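Local coordinates for capsid Protein (Unidentified, PDB 4DMI) that probably builds the protein shell of a phage, its copies assembling into a pentamer that binds sodium ions, at residues 91-96 with 129-134; 98-103 with 152-157. One frame throughout, in Å; residues are numbered along the deposited sequence.

Contact 1 pairs residues 91-96, where strand 83-95 runs out, with residues 129-134, which lead into strand 133-142, and so closes a loop through strands 102-107 and 112-121. Contact 2 starts inside that loop, at residues 98-103, which lead into strand 102-107, and ends outside it, at residues 152-157, from the end of strand 147-152 through the loop before strand 158-167. The two therefore cross along the chain rather than nest. The centres of contact 1 and contact 2 are about 10 Å apart, and both reach the same mixed sheet. Arg94 joins them, its NH1 salt-bridged to OE1 of Glu156, and both contacts touch a neighbouring subunit of the pentamer.

Contact 1. Residues 91-96 with 129-134; sequences LSSRDE and VQSVPV
The end of an antiparallel strand pair, strands 83-95 and 133-142 of the mixed sheet, brings Leu91 and Ser93 against Val134, Val132 and Ser131. Leu91 and Val134 form a hydrogen-bonded pair: Leu91 N donates to Val134 O at 2.9 Å, and Val134 N returns a bond to Leu91 O at 2.8 Å. On the face that carries these two residues their CB atoms pack together. Ser92 and Pro133 follow as a non-hydrogen-bonded pair.

Beyond them regular strand pairing gives way to a serine-based link. Ser93 N still reaches Val132 O at 3.0 Å, while the Ser93 side chain turns toward the partner segment. With OG between its own backbone N and carbonyl carbon (chi1 80°), it accepts a nearly straight bond from Val132 N at 2.9 Å. In return, Ser131 OG donates to Ser93 O at 2.8 Å, tilted about 20° from the carbonyl plane; the same oxygen of Ser131 accepts from Ser122 N of a neighbouring subunit. The polar bridge thus lies at a subunit boundary. Val134 CG2 packs on Ser93 CB at 3.5 Å. Farther out, where the segments diverge, a water lies 2.8 Å from Ser93 OG and gives a hydrogen bond to Gln130 O, also at 2.8 Å.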
loop_
_atom_site.group_PDB
_atom_site.type_symbol
_atom_site.label_atom_id
_atom_site.label_comp_id
_atom_site.label_asym_id
_atom_site.label_seq_id
_atom_site.Cartn_x
_atom_site.Cartn_y
_atom_site.Cartn_z
ATOM N N LEU B 91 -10.447 15.753 -9.370
ATOM C CA LEU B 91 -11.515 16.739 -9.470
ATOM C C LEU B 91 -10.924 18.122 -9.289
ATOM O O LEU B 91 -9.935 18.301 -8.568
ATOM C CB LEU B 91 -12.514 16.535 -8.329
ATOM C CG LEU B 91 -12.968 15.111 -8.007
ATOM C CD1 LEU B 91 -13.746 15.103 -6.690
ATOM C CD2 LEU B 91 -13.831 14.577 -9.149
ATOM N N SER B 92 -11.558 19.130 -9.870
ATOM C CA SER B 92 -11.201 20.518 -9.584
ATOM C C SER B 92 -11.672 20.943 -8.201
ATOM O O SER B 92 -12.875 21.062 -7.985
ATOM C CB SER B 92 -11.906 21.447 -10.579
ATOM O OG SER B 92 -11.587 21.149 -11.932
ATOM N N SER B 93 -10.759 21.231 -7.274
ATOM C CA SER B 93 -11.233 21.682 -5.965
ATOM C C SER B 93 -11.949 23.013 -6.040
ATOM O O SER B 93 -11.624 23.885 -6.853
ATOM C CB SER B 93 -10.109 21.764 -4.920
ATOM O OG SER B 93 -9.339 22.956 -5.070
ATOM N N ARG B 94 -12.961 23.166 -5.174
ATOM C CA ARG B 94 -13.617 24.450 -4.980
ATOM C C ARG B 94 -13.868 24.654 -3.492
ATOM O O ARG B 94 -13.776 23.709 -2.695
ATOM C CB ARG B 94 -14.943 24.530 -5.752
ATOM C CG ARG B 94 -14.817 24.431 -7.271
ATOM C CD ARG B 94 -14.145 25.666 -7.878
ATOM N NE ARG B 94 -14.952 26.867 -7.680
ATOM C CZ ARG B 94 -15.314 27.698 -8.649
ATOM N NH1 ARG B 94 -14.942 27.467 -9.901
ATOM N NH2 ARG B 94 -16.053 28.760 -8.367
ATOM N N ASP B 95 -14.175 25.896 -3.131
ATOM C CA ASP B 95 -14.626 26.254 -1.786
ATOM C C ASP B 95 -15.831 25.409 -1.389
ATOM O O ASP B 95 -16.646 25.052 -2.230
ATOM C CB ASP B 95 -15.022 27.734 -1.785
ATOM C CG ASP B 95 -15.291 28.282 -0.398
ATOM O OD1 ASP B 95 -16.024 27.648 0.389
ATOM O OD2 ASP B 95 -14.773 29.378 -0.104
ATOM N N GLU B 96 -15.952 25.097 -0.104
ATOM C CA GLU B 96 -17.079 24.290 0.364
ATOM C C GLU B 96 -18.434 24.962 0.125
ATOM O O GLU B 96 -19.455 24.277 0.024
ATOM C CB GLU B 96 -16.905 23.886 1.830
ATOM C CG GLU B 96 -16.812 25.046 2.798
ATOM C CD GLU B 96 -18.170 25.578 3.227
ATOM O OE1 GLU B 96 -18.251 26.763 3.627
ATOM O OE2 GLU B 96 -19.167 24.818 3.164
ATOM N N VAL B 129 -9.536 32.424 -4.183
ATOM C CA VAL B 129 -9.480 31.038 -3.734
ATOM C C VAL B 129 -8.728 30.156 -4.713
ATOM O O VAL B 129 -9.235 29.848 -5.803
ATOM C CB VAL B 129 -10.891 30.464 -3.536
ATOM C CG1 VAL B 129 -10.825 29.089 -2.872
ATOM C CG2 VAL B 129 -11.729 31.418 -2.697
ATOM N N GLN B 130 -7.524 29.745 -4.320
ATOM C CA GLN B 130 -6.742 28.836 -5.143
ATOM C C GLN B 130 -7.337 27.447 -5.116
ATOM O O GLN B 130 -7.971 27.041 -4.133
ATOM C CB GLN B 130 -5.289 28.789 -4.678
ATOM C CG GLN B 130 -4.572 30.143 -4.750
ATOM C CD GLN B 130 -4.419 30.649 -6.173
ATOM O OE1 GLN B 130 -4.242 29.862 -7.111
ATOM N NE2 GLN B 130 -4.516 31.963 -6.347
ATOM N N SER B 131 -7.123 26.729 -6.214
ATOM C CA SER B 131 -7.640 25.390 -6.411
ATOM C C SER B 131 -6.513 24.403 -6.715
ATOM O O SER B 131 -5.493 24.755 -7.328
ATOM C CB SER B 131 -8.648 25.427 -7.567
ATOM O OG SER B 131 -9.087 24.142 -7.990
ATOM N N VAL B 132 -6.713 23.165 -6.272
ATOM C CA VAL B 132 -5.790 22.053 -6.488
ATOM C C VAL B 132 -6.586 20.856 -6.991
ATOM O O VAL B 132 -7.808 20.791 -6.803
ATOM C CB VAL B 132 -5.046 21.659 -5.182
ATOM C CG1 VAL B 132 -4.112 22.779 -4.745
ATOM C CG2 VAL B 132 -6.041 21.302 -4.057
ATOM N N PRO B 133 -5.914 19.895 -7.640
ATOM C CA PRO B 133 -6.619 18.643 -7.925
ATOM C C PRO B 133 -7.013 17.919 -6.634
ATOM O O PRO B 133 -6.275 17.964 -5.634
ATOM C CB PRO B 133 -5.567 17.809 -8.676
ATOM C CG PRO B 133 -4.225 18.395 -8.265
ATOM C CD PRO B 133 -4.508 19.869 -8.087
ATOM N N VAL B 134 -8.182 17.291 -6.644
ATOM C CA VAL B 134 -8.587 16.413 -5.550
ATOM C C VAL B 134 -8.550 14.990 -6.091
ATOM O O VAL B 134 -9.386 14.600 -6.908
ATOM C CB VAL B 134 -10.006 16.736 -5.064
ATOM C CG1 VAL B 134 -10.375 15.863 -3.853
ATOM C CG2 VAL B 134 -10.141 18.221 -4.720
HETATM O O HOH W 1 -10.343 25.528 -4.451
#

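Contact 2. Residues 98-103 with 152-157; sequences SGAIAV and SNNAEV. With NA (sodium ion), chain H.
With CG of Asn153 held between its own backbone N and carbonyl carbon (chi1 76°) and OD1 nearly eclipsing CA (chi2 -18°), the carboxamide faces the backbone of Gly99 and Ile101 and grips it with both polar atoms. ND2 donates to Gly99 O at 2.9 Å, nearly along the C=O axis and in the plane of the amide. OD1 takes the N-H of Ile101 in a straight bond of 2.7 Å, although the donor stands well above the carbonyl plane. Asn153 N completes the set by donating to Ile101 O at 3.0 Å. The Ile101 side chain crosses that of Asn153 at about a right angle, CG1 and CD1 lying against ND2.

The link continues the antiparallel pairing of strands 102-107 and 147-152, in which Ala102 faces Ser152, past the last bridge into the loop. There residues 154-157 make a type I beta turn, and Asn154 OD1 accepts from Glu156 N at 2.8 Å, in plane and on a lone pair, as an Asx turn. Ser152 OG donates to Val157 O at 2.7 Å from above the carbonyl plane and also accepts from Asn73 N. The Val157 side chain points back at residues 100-102, its CG1 3.7 Å from Ala100 CB and its CG2 3.5 Å from Ile101 O and also against Ala102 CB.

The Asn153 bonds and Val157 packing thus hold the base of the turn whose Ala155 O binds sodium at 2.3 Å. The ion's other ligands include two waters, Glu72 OE2 of the same chain and Glu96 OE1 of a neighbouring subunit; the two carboxylates probably offset its charge, and the ion bridges two subunits.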
loop_
_atom_site.group_PDB
_atom_site.type_symbol
_atom_site.label_atom_id
_atom_site.label_comp_id
_atom_site.label_asym_id
_atom_site.label_seq_id
_atom_site.Cartn_x
_atom_site.Cartn_y
_atom_site.Cartn_z
ATOM N N SER B 98 -19.070 26.715 -2.593
ATOM C CA SER B 98 -19.193 26.925 -4.032
ATOM C C SER B 98 -20.441 26.250 -4.579
ATOM O O SER B 98 -20.927 25.282 -4.001
ATOM C CB SER B 98 -17.973 26.343 -4.750
ATOM O OG SER B 98 -18.023 26.612 -6.141
ATOM N N GLY B 99 -20.944 26.763 -5.697
ATOM C CA GLY B 99 -21.997 26.088 -6.434
ATOM C C GLY B 99 -21.468 25.207 -7.557
ATOM O O GLY B 99 -22.252 24.567 -8.257
ATOM N N ALA B 100 -20.148 25.166 -7.725
ATOM C CA ALA B 100 -19.522 24.432 -8.829
ATOM C C ALA B 100 -19.142 23.021 -8.396
ATOM O O ALA B 100 -18.216 22.829 -7.605
ATOM C CB ALA B 100 -18.301 25.192 -9.370
ATOM N N ILE B 101 -19.876 22.041 -8.915
ATOM C CA ILE B 101 -19.779 20.651 -8.480
ATOM C C ILE B 101 -19.048 19.800 -9.505
ATOM O O ILE B 101 -19.380 19.838 -10.687
ATOM C CB ILE B 101 -21.186 20.068 -8.290
ATOM C CG1 ILE B 101 -21.933 20.860 -7.215
ATOM C CG2 ILE B 101 -21.124 18.575 -7.963
ATOM C CD1 ILE B 101 -23.398 20.453 -7.049
ATOM N N ALA B 102 -18.055 19.039 -9.047
ATOM C CA ALA B 102 -17.343 18.065 -9.867
ATOM C C ALA B 102 -17.164 16.810 -9.032
ATOM O O ALA B 102 -16.428 16.817 -8.036
ATOM C CB ALA B 102 -16.000 18.611 -10.292
ATOM N N VAL B 103 -17.862 15.743 -9.405
ATOM C CA VAL B 103 -17.911 14.550 -8.566
ATOM C C VAL B 103 -17.820 13.259 -9.351
ATOM O O VAL B 103 -18.095 13.219 -10.562
ATOM C CB VAL B 103 -19.210 14.489 -7.714
ATOM C CG1 VAL B 103 -19.275 15.647 -6.716
ATOM C CG2 VAL B 103 -20.452 14.467 -8.603
ATOM N N SER B 152 -19.958 17.128 -13.782
ATOM C CA SER B 152 -19.610 18.522 -13.535
ATOM C C SER B 152 -20.815 19.374 -13.893
ATOM O O SER B 152 -21.393 19.206 -14.976
ATOM C CB SER B 152 -18.432 18.947 -14.407
ATOM O OG SER B 152 -18.435 20.359 -14.577
ATOM N N ASN B 153 -21.215 20.279 -13.005
ATOM C CA ASN B 153 -22.424 21.073 -13.254
ATOM C C ASN B 153 -22.131 22.463 -13.797
ATOM O O ASN B 153 -23.031 23.299 -13.893
ATOM C CB ASN B 153 -23.271 21.195 -11.982
ATOM C CG ASN B 153 -22.686 22.181 -10.982
ATOM O OD1 ASN B 153 -21.511 22.544 -11.059
ATOM N ND2 ASN B 153 -23.511 22.626 -10.042
ATOM N N ASN B 154 -20.876 22.701 -14.156
ATOM C CA ASN B 154 -20.396 24.052 -14.449
ATOM C C ASN B 154 -19.172 24.014 -15.355
ATOM O O ASN B 154 -18.298 23.156 -15.185
ATOM C CB ASN B 154 -20.038 24.748 -13.128
ATOM C CG ASN B 154 -19.783 26.237 -13.289
ATOM O OD1 ASN B 154 -18.762 26.652 -13.838
ATOM N ND2 ASN B 154 -20.703 27.050 -12.785
ATOM N N ALA B 155 -19.089 24.949 -16.301
ATOM C CA ALA B 155 -17.967 24.986 -17.236
ATOM C C ALA B 155 -16.618 25.220 -16.558
ATOM O O ALA B 155 -15.572 24.968 -17.155
ATOM C CB ALA B 155 -18.204 26.047 -18.306
ATOM N N GLU B 156 -16.638 25.691 -15.314
ATOM C CA GLU B 156 -15.400 26.011 -14.599
ATOM C C GLU B 156 -14.739 24.844 -13.878
ATOM O O GLU B 156 -13.610 24.975 -13.430
ATOM C CB GLU B 156 -15.625 27.148 -13.595
ATOM C CG GLU B 156 -15.989 28.492 -14.236
ATOM C CD GLU B 156 -16.112 29.606 -13.217
ATOM O OE1 GLU B 156 -15.993 29.320 -12.007
ATOM O OE2 GLU B 156 -16.331 30.766 -13.625
ATOM N N VAL B 157 -15.434 23.718 -13.736
ATOM C CA VAL B 157 -14.859 22.592 -13.001
ATOM C C VAL B 157 -14.886 21.306 -13.814
ATOM O O VAL B 157 -15.791 21.097 -14.623
ATOM C CB VAL B 157 -15.559 22.362 -11.638
ATOM C CG1 VAL B 157 -15.277 23.511 -10.704
ATOM C CG2 VAL B 157 -17.073 22.151 -11.801
HETATM NA NA NA H . -14.046 25.431 -18.804
HETATM O O HOH W 2 -14.236 27.597 -18.274
HETATM O O HOH W 3 -15.501 26.273 -20.421
#